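Local coordinates for SYE1 (Shewanella oneidensis, PDB 4AWT), which probably acts as an FMN-dependent oxidoreductase of the old yellow enzyme family, using NADH or NADPH as redox partner and working on carbon-carbon bonds, at residues Ile20-Leu25 with Gly52-Glu57; Ile61-Lys66 with Asn112-Gln117; Gln117-Ser122 with Val147-Thr152; Leu296-Arg301 with Gly314-Ile319. The protein carries 1 engineered substitution. All blocks are in the same frame, centred on the assembly; numbering follows the deposited sequence. Where two conformers were deposited one is given.

Contact 1: Ile20-Leu25 with Gly52-Glu57; sequences IVMPPL and GLIVSE. Engineered in segment 20-25: Leu25 (natural residue Met). With FMN (flavin mononucleotide), chain B.
Met22 and Ile54 lie side by side and point the same way, on the sheet face that helix 39-46 covers through Tyr44 and Tyr45. The methionine is fully extended, with CG anti to its backbone N (chi1 178°), and SD comes within 4.1 Å of CG2 of Ile54. On the other face, CG1 of Val21 meets CG2 of Val55 at 4.1 Å, the two side chains crossing obliquely. The second branch of Val55, CG1, stands anti to the backbone N (chi1 -169°) and faces the Pro24 ring, which was modelled in two conformers. Main-chain bonds hold the strands in parallel register: Met22 N donates to Leu53 O at 2.9 Å, and Val55 N donates almost straight to Met22 O at the same length. Where strand 20-22 ends, a water takes over the pairing, donating to Pro23 O and to Val55 O at 2.8 Å each. Glu57 sets CB against Leu25 O, and its carboxylate is held at both oxygens, OE2 by the Tyr45 hydroxyl and OE1 by Arg27 N. The engineered Leu25, a methionine in nature, lays CD2 3.6 Å from C9 of the flavin. Beside it, O2' of the FMN ribityl chain donates to Pro24 O at 2.7 Å. Adjacent parallel strands joined by a helix, with FMN held where they end, are characteristic of the TIM barrel of this flavoenzyme family.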
# COMPACT_ATOMS: atom_id res chain seq x y z
N ILE A 20 13.55 -5.25 -7.49
CA ILE A 20 12.40 -4.57 -8.09
C ILE A 20 11.12 -5.01 -7.37
O ILE A 20 10.85 -6.20 -7.22
CB ILE A 20 12.33 -4.90 -9.59
CG1 ILE A 20 13.58 -4.36 -10.28
CG2 ILE A 20 11.04 -4.38 -10.19
CD1 ILE A 20 13.78 -4.92 -11.67
N VAL A 21 10.31 -4.01 -7.02
CA VAL A 21 9.03 -4.23 -6.40
C VAL A 21 7.91 -3.77 -7.34
O VAL A 21 7.97 -2.70 -7.93
CB VAL A 21 8.95 -3.47 -5.05
CG1 VAL A 21 7.60 -3.63 -4.40
CG2 VAL A 21 10.08 -3.94 -4.15
N MET A 22 6.85 -4.59 -7.42
CA MET A 22 5.58 -4.13 -7.94
C MET A 22 4.82 -3.60 -6.73
O MET A 22 4.41 -4.39 -5.86
CB MET A 22 4.80 -5.26 -8.61
CG MET A 22 3.45 -4.81 -9.12
SD MET A 22 2.57 -6.19 -9.85
CE MET A 22 0.98 -5.43 -10.15
N PRO A 23 4.68 -2.29 -6.59
CA PRO A 23 4.04 -1.73 -5.40
C PRO A 23 2.53 -1.89 -5.55
O PRO A 23 2.03 -2.26 -6.60
CB PRO A 23 4.47 -0.26 -5.48
CG PRO A 23 4.45 0.03 -6.96
CD PRO A 23 4.97 -1.26 -7.62
N PRO A 24 1.81 -1.58 -4.46
CA PRO A 24 0.35 -1.69 -4.48
C PRO A 24 -0.26 -0.81 -5.55
O PRO A 24 0.02 0.38 -5.63
CB PRO A 24 -0.06 -1.21 -3.10
CG PRO A 24 1.08 -1.60 -2.25
CD PRO A 24 2.27 -1.21 -3.13
N LEU A 25 -1.18 -1.39 -6.36
CA LEU A 25 -1.85 -0.66 -7.42
C LEU A 25 -3.31 -1.08 -7.47
O LEU A 25 -3.66 -2.10 -8.08
CB LEU A 25 -1.18 -0.91 -8.79
CG LEU A 25 0.28 -0.49 -8.87
CD1 LEU A 25 0.98 -1.28 -9.98
CD2 LEU A 25 0.42 1.02 -9.09
N GLY A 52 10.91 -8.89 -8.01
CA GLY A 52 11.43 -9.54 -6.81
C GLY A 52 10.35 -9.73 -5.74
O GLY A 52 10.31 -10.74 -5.05
N LEU A 53 9.49 -8.73 -5.60
CA LEU A 53 8.39 -8.74 -4.64
C LEU A 53 7.20 -8.07 -5.29
O LEU A 53 7.34 -7.01 -5.87
CB LEU A 53 8.78 -7.95 -3.38
CG LEU A 53 7.69 -7.75 -2.35
CD1 LEU A 53 7.27 -9.03 -1.68
CD2 LEU A 53 8.19 -6.74 -1.29
N ILE A 54 6.02 -8.69 -5.14
CA ILE A 54 4.75 -8.05 -5.44
C ILE A 54 4.09 -7.67 -4.12
O ILE A 54 4.00 -8.50 -3.21
CB ILE A 54 3.83 -8.97 -6.24
CG1 ILE A 54 4.44 -9.23 -7.64
CG2 ILE A 54 2.43 -8.38 -6.34
CD1 ILE A 54 3.68 -10.24 -8.44
N VAL A 55 3.59 -6.45 -4.04
CA VAL A 55 2.69 -6.04 -2.97
C VAL A 55 1.33 -5.86 -3.61
O VAL A 55 1.20 -5.13 -4.59
CB VAL A 55 3.15 -4.78 -2.26
CG1 VAL A 55 2.30 -4.60 -1.00
CG2 VAL A 55 4.62 -4.81 -1.89
N SER A 56 0.32 -6.54 -3.09
CA SER A 56 -1.00 -6.41 -3.64
C SER A 56 -1.49 -4.98 -3.55
O SER A 56 -1.13 -4.21 -2.67
CB SER A 56 -2.02 -7.30 -2.93
OG SER A 56 -2.48 -6.76 -1.69
N GLU A 57 -2.44 -4.66 -4.45
CA GLU A 57 -3.30 -3.53 -4.25
C GLU A 57 -3.89 -3.54 -2.85
O GLU A 57 -4.09 -4.59 -2.23
CB GLU A 57 -4.43 -3.53 -5.29
CG GLU A 57 -5.38 -4.75 -5.22
CD GLU A 57 -5.92 -5.02 -6.61
OE1 GLU A 57 -6.74 -4.24 -7.13
OE2 GLU A 57 -5.51 -6.05 -7.20
N1 FMN B . -0.54 2.88 -3.31
C2 FMN B . -0.89 2.12 -2.28
O2 FMN B . -0.22 2.09 -1.21
N3 FMN B . -2.02 1.32 -2.36
C4 FMN B . -2.83 1.26 -3.48
O4 FMN B . -3.78 0.43 -3.50
C4A FMN B . -2.52 2.15 -4.50
N5 FMN B . -3.33 2.24 -5.63
C5A FMN B . -2.76 2.81 -6.80
C6 FMN B . -3.40 2.69 -8.01
C7 FMN B . -2.86 3.21 -9.20
C7M FMN B . -3.57 2.93 -10.51
C8 FMN B . -1.69 3.90 -9.13
C8M FMN B . -1.02 4.47 -10.36
C9 FMN B . -1.02 4.05 -7.89
C9A FMN B . -1.54 3.50 -6.72
N10 FMN B . -0.85 3.58 -5.49
C10 FMN B . -1.30 2.86 -4.41
C1' FMN B . 0.46 4.26 -5.45
C2' FMN B . 1.60 3.42 -6.05
O2' FMN B . 1.89 2.30 -5.23
C3' FMN B . 2.89 4.20 -6.19
O3' FMN B . 3.43 4.56 -4.93
C4' FMN B . 2.79 5.47 -7.06
O4' FMN B . 2.07 5.22 -8.26
C5' FMN B . 4.14 6.10 -7.33
O5' FMN B . 5.00 5.21 -8.07
P FMN B . 5.15 5.40 -9.66
O1P FMN B . 3.82 5.05 -10.27
O2P FMN B . 5.53 6.85 -9.91
O3P FMN B . 6.24 4.42 -10.02
O HOH W 1 0.00 -4.15 -6.89

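Contact 2: Ile61-Lys66 with Asn112-Gln117; sequences ISPTAK and NIDGQQ
Ile113, Lys66 and Thr64 carry this contact, in which a type I' beta turn from Ile113 to Gln116 leans on the loop that follows strand 53-60 of the TIM barrel. Both segments belong to irregular connections that leave the ends of neighbouring barrel strands, the second and the third. Ile113 fills the join. Its first torsion (chi1 58°) puts CG1 between the backbone N and the carbonyl carbon and leaves CG2 anti to that carbon, where this methyl group meets two carbonyl oxygens, 3.1 Å from Lys66 O and 3.5 Å from Pro63 O. The Lys66 carbonyl also accepts a hydrogen bond from the hydroxyl of Thr108. Thr64 contributes its CA to the wall around the same methyl group, while its CG2 reaches toward CG of Gln116, a side chain modelled in two conformers. The turn itself is closed by Gln116 N donating to Ile113 O at 3.0 Å, with positive phi at both Asp114 and Gly115. Beside it, OD2 of Asp114 rests 3.4 Å from CB of Pro63.

Lys66 is extended, CG anti to the backbone N (chi1 -178°), and its CB, CG, CD and CE all lie near Asn112 O, CD closest at 3.4 Å. The ammonium group forms a salt bridge with Asp35. A water also links it back to the same carbonyl, accepting from Lys66 NZ at 2.8 Å and donating to Asn112 O at 3.1 Å.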
# COMPACT_ATOMS: atom_id res chain seq x y z
N ILE A 61 -9.84 -4.33 5.14
CA ILE A 61 -9.89 -5.23 6.26
C ILE A 61 -11.30 -5.45 6.81
O ILE A 61 -11.48 -6.31 7.66
CB ILE A 61 -8.95 -4.75 7.40
CG1 ILE A 61 -9.43 -3.43 8.01
CG2 ILE A 61 -7.53 -4.67 6.91
CD1 ILE A 61 -8.62 -2.95 9.19
N SER A 62 -12.27 -4.69 6.33
CA SER A 62 -13.63 -4.77 6.84
C SER A 62 -14.52 -4.01 5.87
O SER A 62 -14.02 -3.27 4.99
CB SER A 62 -13.75 -4.12 8.21
OG SER A 62 -13.65 -2.71 8.06
N PRO A 63 -15.84 -4.12 6.01
CA PRO A 63 -16.72 -3.36 5.13
C PRO A 63 -16.55 -1.86 5.20
O PRO A 63 -16.79 -1.17 4.20
CB PRO A 63 -18.12 -3.80 5.60
CG PRO A 63 -17.91 -5.18 6.14
CD PRO A 63 -16.56 -5.13 6.80
N THR A 64 -16.19 -1.32 6.37
CA THR A 64 -16.11 0.12 6.54
C THR A 64 -14.70 0.68 6.36
O THR A 64 -14.47 1.85 6.52
CB THR A 64 -16.67 0.57 7.91
OG1 THR A 64 -16.01 -0.10 8.95
CG2 THR A 64 -18.16 0.26 8.00
N ALA A 65 -13.80 -0.21 5.89
CA ALA A 65 -12.41 0.13 5.61
C ALA A 65 -12.18 0.50 4.11
O ALA A 65 -11.08 0.89 3.76
CB ALA A 65 -11.54 -1.01 5.98
N LYS A 66 -13.19 0.33 3.28
CA LYS A 66 -13.15 0.49 1.83
C LYS A 66 -13.32 1.94 1.42
O LYS A 66 -14.19 2.64 1.98
CB LYS A 66 -14.27 -0.35 1.25
CG LYS A 66 -14.41 -0.37 -0.25
CD LYS A 66 -15.59 -1.26 -0.67
CE LYS A 66 -15.97 -1.19 -2.11
NZ LYS A 66 -17.13 -2.10 -2.34
N ASN A 112 -19.59 3.49 -0.45
CA ASN A 112 -18.64 2.40 -0.44
C ASN A 112 -18.56 1.64 0.85
O ASN A 112 -17.88 0.63 0.91
CB ASN A 112 -17.25 2.97 -0.79
CG ASN A 112 -17.12 3.41 -2.21
OD1 ASN A 112 -17.79 2.86 -3.08
ND2 ASN A 112 -16.25 4.35 -2.50
N ILE A 113 -19.24 2.13 1.89
CA ILE A 113 -19.16 1.55 3.21
C ILE A 113 -20.55 1.34 3.81
O ILE A 113 -20.83 1.58 4.97
CB ILE A 113 -18.24 2.34 4.15
CG1 ILE A 113 -18.65 3.80 4.33
CG2 ILE A 113 -16.78 2.26 3.64
CD1 ILE A 113 -17.91 4.49 5.44
N ASP A 114 -21.43 0.81 2.97
CA ASP A 114 -22.76 0.33 3.45
C ASP A 114 -23.56 1.47 4.04
O ASP A 114 -24.40 1.25 4.92
CB ASP A 114 -22.59 -0.84 4.45
CG ASP A 114 -21.96 -2.12 3.94
OD1 ASP A 114 -22.15 -2.40 2.72
OD2 ASP A 114 -21.30 -2.87 4.72
N GLY A 115 -23.35 2.68 3.56
CA GLY A 115 -24.10 3.85 4.02
C GLY A 115 -23.57 4.45 5.32
O GLY A 115 -24.16 5.44 5.79
N GLN A 116 -22.55 3.88 5.88
CA GLN A 116 -22.00 4.35 7.14
C GLN A 116 -21.27 5.65 6.94
O GLN A 116 -20.74 5.94 5.88
CB GLN A 116 -21.03 3.35 7.72
CG GLN A 116 -21.68 2.15 8.44
CD GLN A 116 -22.41 2.59 9.65
OE1 GLN A 116 -21.88 3.12 10.64
NE2 GLN A 116 -23.74 2.46 9.61
N GLN A 117 -21.17 6.45 8.02
CA GLN A 117 -20.31 7.59 8.03
C GLN A 117 -18.87 7.10 8.16
O GLN A 117 -18.55 6.21 8.93
CB GLN A 117 -20.67 8.45 9.23
CG GLN A 117 -19.86 9.73 9.28
CD GLN A 117 -20.33 10.70 10.34
OE1 GLN A 117 -21.10 10.34 11.26
NE2 GLN A 117 -19.85 11.91 10.25
O HOH W 2 -17.67 -2.54 1.89
O HOH W 3 -19.21 -1.85 -0.41

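Contact 3: Gln117-Ser122 with Val147-Thr152; sequences QPISSS and VPRAMT
Ser120 O accepts a hydrogen bond from Met151 N at 2.9 Å and a CA-H...O contact from Ala150 CA; CG of Met151 also lies 3.3 Å from it. Arg149 N to Pro118 O and Ser120 N to Arg149 O complete a two-stranded parallel sheet, within the long excursion between barrel strand 96-102 and helix 153-172. Gln117 extends the pairing with its side chain, NE2 donating to Val147 O at 3.0 Å in an almost straight bond (175°) that approaches from above the carbonyl plane. Its amide is turned 74° from the Arg149 guanidinium. Arg149, with CG between the backbone N and the carbonyl carbon (chi1 64°), extends to NE beside Ile119, whose CG2 lies over one guanidinium face, 3.4 Å from the plane and toward the rim near NH2. At the edge NE donates to a water, which in turn donates to Gln117 O. NH1 forms a salt bridge with Asp155. A leucine in place of Arg149 would probably leave Asp155 without this charged mate, break the water bridge to Gln117 and uncover one side of the Ile119 methyl group. Farther along, CD1 of Ile119 packs on CG of Met151 at 3.9 Å. On the opposite face CB of Ser120 touches CB of Pro148 at 3.7 Å. Asp155 would favour the charged guanidinium, while the salt bridge, the edge water and the methyl group over its face probably restrain its rotation.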
# COMPACT_ATOMS: atom_id res chain seq x y z
N GLN A 117 -21.17 6.45 8.02
CA GLN A 117 -20.31 7.59 8.03
C GLN A 117 -18.87 7.10 8.16
O GLN A 117 -18.55 6.21 8.93
CB GLN A 117 -20.67 8.45 9.23
CG GLN A 117 -19.86 9.73 9.28
CD GLN A 117 -20.33 10.70 10.34
OE1 GLN A 117 -21.10 10.34 11.26
NE2 GLN A 117 -19.85 11.91 10.25
N PRO A 118 -17.94 7.73 7.41
CA PRO A 118 -16.53 7.35 7.55
C PRO A 118 -16.00 7.65 8.94
O PRO A 118 -16.53 8.53 9.63
CB PRO A 118 -15.85 8.24 6.50
CG PRO A 118 -16.90 8.57 5.52
CD PRO A 118 -18.13 8.74 6.36
N ILE A 119 -14.92 6.97 9.32
CA ILE A 119 -14.25 7.21 10.58
C ILE A 119 -12.87 7.79 10.35
O ILE A 119 -12.22 7.54 9.33
CB ILE A 119 -14.17 5.96 11.45
CG1 ILE A 119 -13.35 4.81 10.85
CG2 ILE A 119 -15.60 5.48 11.79
CD1 ILE A 119 -13.09 3.63 11.74
N SER A 120 -12.39 8.51 11.37
CA SER A 120 -11.04 9.08 11.32
C SER A 120 -10.54 9.30 12.72
O SER A 120 -11.21 9.01 13.72
CB SER A 120 -11.05 10.35 10.51
OG SER A 120 -9.73 10.85 10.23
N SER A 121 -9.34 9.88 12.82
CA SER A 121 -8.85 10.35 14.12
C SER A 121 -9.79 11.43 14.66
O SER A 121 -10.06 11.48 15.86
CB SER A 121 -7.45 10.87 13.96
OG SER A 121 -7.45 11.88 12.94
N SER A 122 -10.24 12.31 13.79
CA SER A 122 -10.95 13.52 14.07
C SER A 122 -12.15 13.67 13.21
O SER A 122 -12.43 12.84 12.34
CB SER A 122 -9.97 14.70 13.81
OG SER A 122 -8.92 14.47 14.78
N VAL A 147 -17.60 13.87 5.45
CA VAL A 147 -17.07 14.27 6.72
C VAL A 147 -17.05 13.11 7.69
O VAL A 147 -18.11 12.51 7.89
CB VAL A 147 -17.89 15.45 7.33
CG1 VAL A 147 -17.38 15.79 8.70
CG2 VAL A 147 -17.86 16.70 6.46
N PRO A 148 -15.93 12.77 8.30
CA PRO A 148 -15.90 11.60 9.15
C PRO A 148 -16.36 11.90 10.58
O PRO A 148 -16.43 13.06 10.99
CB PRO A 148 -14.42 11.24 9.17
CG PRO A 148 -13.74 12.58 9.12
CD PRO A 148 -14.60 13.38 8.15
N ARG A 149 -16.61 10.84 11.31
CA ARG A 149 -16.75 10.90 12.76
C ARG A 149 -15.44 10.46 13.41
O ARG A 149 -14.69 9.66 12.83
CB ARG A 149 -17.94 10.07 13.26
CG ARG A 149 -17.80 8.59 13.00
CD ARG A 149 -19.02 7.84 13.53
NE ARG A 149 -18.88 6.40 13.41
CZ ARG A 149 -18.15 5.65 14.22
NH1 ARG A 149 -17.55 6.15 15.26
NH2 ARG A 149 -18.04 4.37 13.94
N ALA A 150 -15.14 10.99 14.60
CA ALA A 150 -13.94 10.64 15.31
C ALA A 150 -14.05 9.27 15.96
O ALA A 150 -15.02 8.98 16.61
CB ALA A 150 -13.63 11.70 16.35
N MET A 151 -13.04 8.46 15.84
CA MET A 151 -13.05 7.14 16.44
C MET A 151 -13.10 7.25 17.95
O MET A 151 -12.38 8.00 18.57
CB MET A 151 -11.78 6.36 16.03
CG MET A 151 -11.86 5.93 14.60
SD MET A 151 -10.34 5.19 13.98
CE MET A 151 -10.39 3.62 14.76
N THR A 152 -13.89 6.34 18.55
CA THR A 152 -13.83 6.13 19.99
C THR A 152 -12.77 5.11 20.34
O THR A 152 -12.21 4.44 19.47
CB THR A 152 -15.18 5.63 20.49
OG1 THR A 152 -15.38 4.37 19.93
CG2 THR A 152 -16.29 6.56 20.11
O HOH W 4 -19.81 5.15 11.05
O HOH W 5 -18.56 14.53 12.04

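Contact 4: Leu296-Arg301 with Gly314-Ile319; sequences LIYAGR and GLADMI. With FMN (flavin mononucleotide), chain B; SO4 (sulfate ion), chain C.
Leu296-Tyr298 and Met318-Ile319 run parallel, pairing Ile297 with Met318 and Tyr298 with Ile319 through Met318 N to Leu296 O (3.1 Å) and Tyr298 N to Met318 O (3.2 Å). Leu296 O serves a second donor, Asp317 N, which lies in the carbonyl plane at 2.8 Å. Asp317 returns the bond with its side chain: CG, anti to the carbonyl carbon (chi1 -57°), carries OD2 to within 2.9 Å of Leu296 N, met on the anti side of the carboxylate. The same oxygen forms a salt bridge with Arg289 of helix 282-291. An alanine at Asp317 would probably leave Leu296 N without its acceptor and Arg289 without its countercharge. This pairing joins the last two strands of the TIM barrel, linked by helix 304-312 in a beta-alpha-beta unit. On the face toward that barrel's interior, Ile297 and Met318 lie side by side, CG1 to CB 4.1 Å, with Val21 touching both. On the helix-covered face CD1 of Tyr298 meets CB of Ala316 at 3.8 Å, and CD1 of Ile319 packs against CB of Tyr298. The phenol oxygen shares a water with the other segment, 2.6 Å from Tyr298 OH, and this water donates to Leu315 O. At the backbone angles of Gly300 (phi 139°) a CB would press on the preceding carbonyl oxygen, which favours glycine there, and Arg301 N donates to O2P of the FMN phosphate at 2.8 Å.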
# COMPACT_ATOMS: atom_id res chain seq x y z
N LEU A 296 14.66 -1.34 3.07
CA LEU A 296 14.03 -0.07 2.78
C LEU A 296 13.66 -0.03 1.31
O LEU A 296 14.50 -0.22 0.42
CB LEU A 296 15.05 0.96 3.28
CG LEU A 296 14.63 2.41 3.28
CD1 LEU A 296 13.32 2.64 4.02
CD2 LEU A 296 15.72 3.28 3.91
N ILE A 297 12.38 0.22 1.05
CA ILE A 297 11.81 0.25 -0.28
C ILE A 297 11.32 1.67 -0.55
O ILE A 297 10.66 2.25 0.31
CB ILE A 297 10.62 -0.72 -0.41
CG1 ILE A 297 10.95 -2.10 0.12
CG2 ILE A 297 10.12 -0.74 -1.84
CD1 ILE A 297 9.85 -3.12 0.03
N TYR A 298 11.63 2.22 -1.73
CA TYR A 298 11.05 3.49 -2.17
C TYR A 298 10.30 3.26 -3.47
O TYR A 298 10.75 2.50 -4.32
CB TYR A 298 12.12 4.57 -2.41
CG TYR A 298 12.67 5.19 -1.16
CD1 TYR A 298 13.59 4.55 -0.35
CD2 TYR A 298 12.26 6.45 -0.78
CE1 TYR A 298 14.10 5.14 0.76
CE2 TYR A 298 12.76 7.05 0.38
CZ TYR A 298 13.69 6.38 1.15
OH TYR A 298 14.17 7.03 2.23
N ALA A 299 9.22 4.03 -3.65
CA ALA A 299 8.53 4.07 -4.93
C ALA A 299 8.10 5.51 -5.20
O ALA A 299 7.73 6.24 -4.28
CB ALA A 299 7.28 3.20 -4.94
N GLY A 300 8.12 5.89 -6.47
CA GLY A 300 7.61 7.17 -6.92
C GLY A 300 8.54 7.77 -7.97
O GLY A 300 9.61 8.25 -7.67
N ARG A 301 8.07 7.68 -9.23
CA ARG A 301 8.78 8.27 -10.36
C ARG A 301 10.20 7.73 -10.54
O ARG A 301 11.05 8.43 -11.09
CB ARG A 301 8.75 9.79 -10.40
CG ARG A 301 7.36 10.35 -10.57
CD ARG A 301 6.66 9.92 -11.83
NE ARG A 301 5.50 10.77 -12.13
CZ ARG A 301 4.55 10.46 -13.01
NH1 ARG A 301 4.55 9.34 -13.66
NH2 ARG A 301 3.58 11.36 -13.18
N GLY A 314 23.20 4.00 -1.18
CA GLY A 314 22.88 3.53 0.14
C GLY A 314 21.58 4.03 0.70
O GLY A 314 21.37 3.94 1.91
N LEU A 315 20.69 4.53 -0.14
CA LEU A 315 19.43 5.11 0.31
C LEU A 315 18.30 4.09 0.35
O LEU A 315 17.39 4.20 1.17
CB LEU A 315 19.02 6.27 -0.62
CG LEU A 315 20.07 7.33 -0.80
CD1 LEU A 315 19.61 8.40 -1.75
CD2 LEU A 315 20.49 7.91 0.54
N ALA A 316 18.31 3.12 -0.52
CA ALA A 316 17.25 2.15 -0.66
C ALA A 316 17.86 0.78 -0.89
O ALA A 316 18.92 0.67 -1.50
CB ALA A 316 16.38 2.50 -1.88
N ASP A 317 17.12 -0.25 -0.49
CA ASP A 317 17.47 -1.60 -0.84
C ASP A 317 16.67 -2.12 -2.04
O ASP A 317 17.17 -2.96 -2.80
CB ASP A 317 17.25 -2.52 0.36
CG ASP A 317 18.03 -2.09 1.53
OD1 ASP A 317 19.28 -1.94 1.40
OD2 ASP A 317 17.43 -1.85 2.62
N MET A 318 15.43 -1.68 -2.17
CA MET A 318 14.54 -2.09 -3.24
C MET A 318 13.81 -0.87 -3.75
O MET A 318 13.61 0.09 -3.01
CB MET A 318 13.56 -3.15 -2.81
CG MET A 318 14.15 -4.39 -2.19
SD MET A 318 12.95 -5.66 -1.79
CE MET A 318 12.70 -6.37 -3.41
N ILE A 319 13.36 -0.95 -5.00
CA ILE A 319 12.67 0.15 -5.64
C ILE A 319 11.39 -0.39 -6.29
O ILE A 319 11.43 -1.36 -7.04
CB ILE A 319 13.55 0.87 -6.67
CG1 ILE A 319 14.78 1.47 -6.02
CG2 ILE A 319 12.74 1.91 -7.44
CD1 ILE A 319 14.52 2.66 -5.11
N1 FMN B . -0.54 2.88 -3.31
C2 FMN B . -0.89 2.12 -2.28
O2 FMN B . -0.22 2.09 -1.21
N3 FMN B . -2.02 1.32 -2.36
C4 FMN B . -2.83 1.26 -3.48
O4 FMN B . -3.78 0.43 -3.50
C4A FMN B . -2.52 2.15 -4.50
N5 FMN B . -3.33 2.24 -5.63
C5A FMN B . -2.76 2.81 -6.80
C6 FMN B . -3.40 2.69 -8.01
C7 FMN B . -2.86 3.21 -9.20
C7M FMN B . -3.57 2.93 -10.51
C8 FMN B . -1.69 3.90 -9.13
C8M FMN B . -1.02 4.47 -10.36
C9 FMN B . -1.02 4.05 -7.89
C9A FMN B . -1.54 3.50 -6.72
N10 FMN B . -0.85 3.58 -5.49
C10 FMN B . -1.30 2.86 -4.41
C1' FMN B . 0.46 4.26 -5.45
C2' FMN B . 1.60 3.42 -6.05
O2' FMN B . 1.89 2.30 -5.23
C3' FMN B . 2.89 4.20 -6.19
O3' FMN B . 3.43 4.56 -4.93
C4' FMN B . 2.79 5.47 -7.06
O4' FMN B . 2.07 5.22 -8.26
C5' FMN B . 4.14 6.10 -7.33
O5' FMN B . 5.00 5.21 -8.07
P FMN B . 5.15 5.40 -9.66
O1P FMN B . 3.82 5.05 -10.27
O2P FMN B . 5.53 6.85 -9.91
O3P FMN B . 6.24 4.42 -10.02
S SO4 C . 0.98 9.61 -15.34
O1 SO4 C . 0.07 9.35 -14.13
O2 SO4 C . 1.62 10.87 -15.16
O3 SO4 C . 2.23 8.68 -15.20
O4 SO4 C . 0.44 9.22 -16.61
O HOH W 6 16.45 6.00 2.87

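How the contacts relate
Following the chain from its N terminus, the four contacts come in series; none nests within or crosses another. Contact 1 closes the first beta-alpha-beta loop of the barrel, through helix 39-46. Contact 2 then opens immediately downstream and spans helix 77-92 and strand 96-102 to join the loops after the second and third strands. Contact 3 takes over at the shared Gln117 and closes the excursion before helix 153-172; the two centres are about 12 Å apart. Contact 4 returns to the barrel for its last strand pair, where Val21 N lies 2.9 Å from Ile319 O. This probable hydrogen bond to contact 1 closes the ring of strands, and both contacts touch FMN.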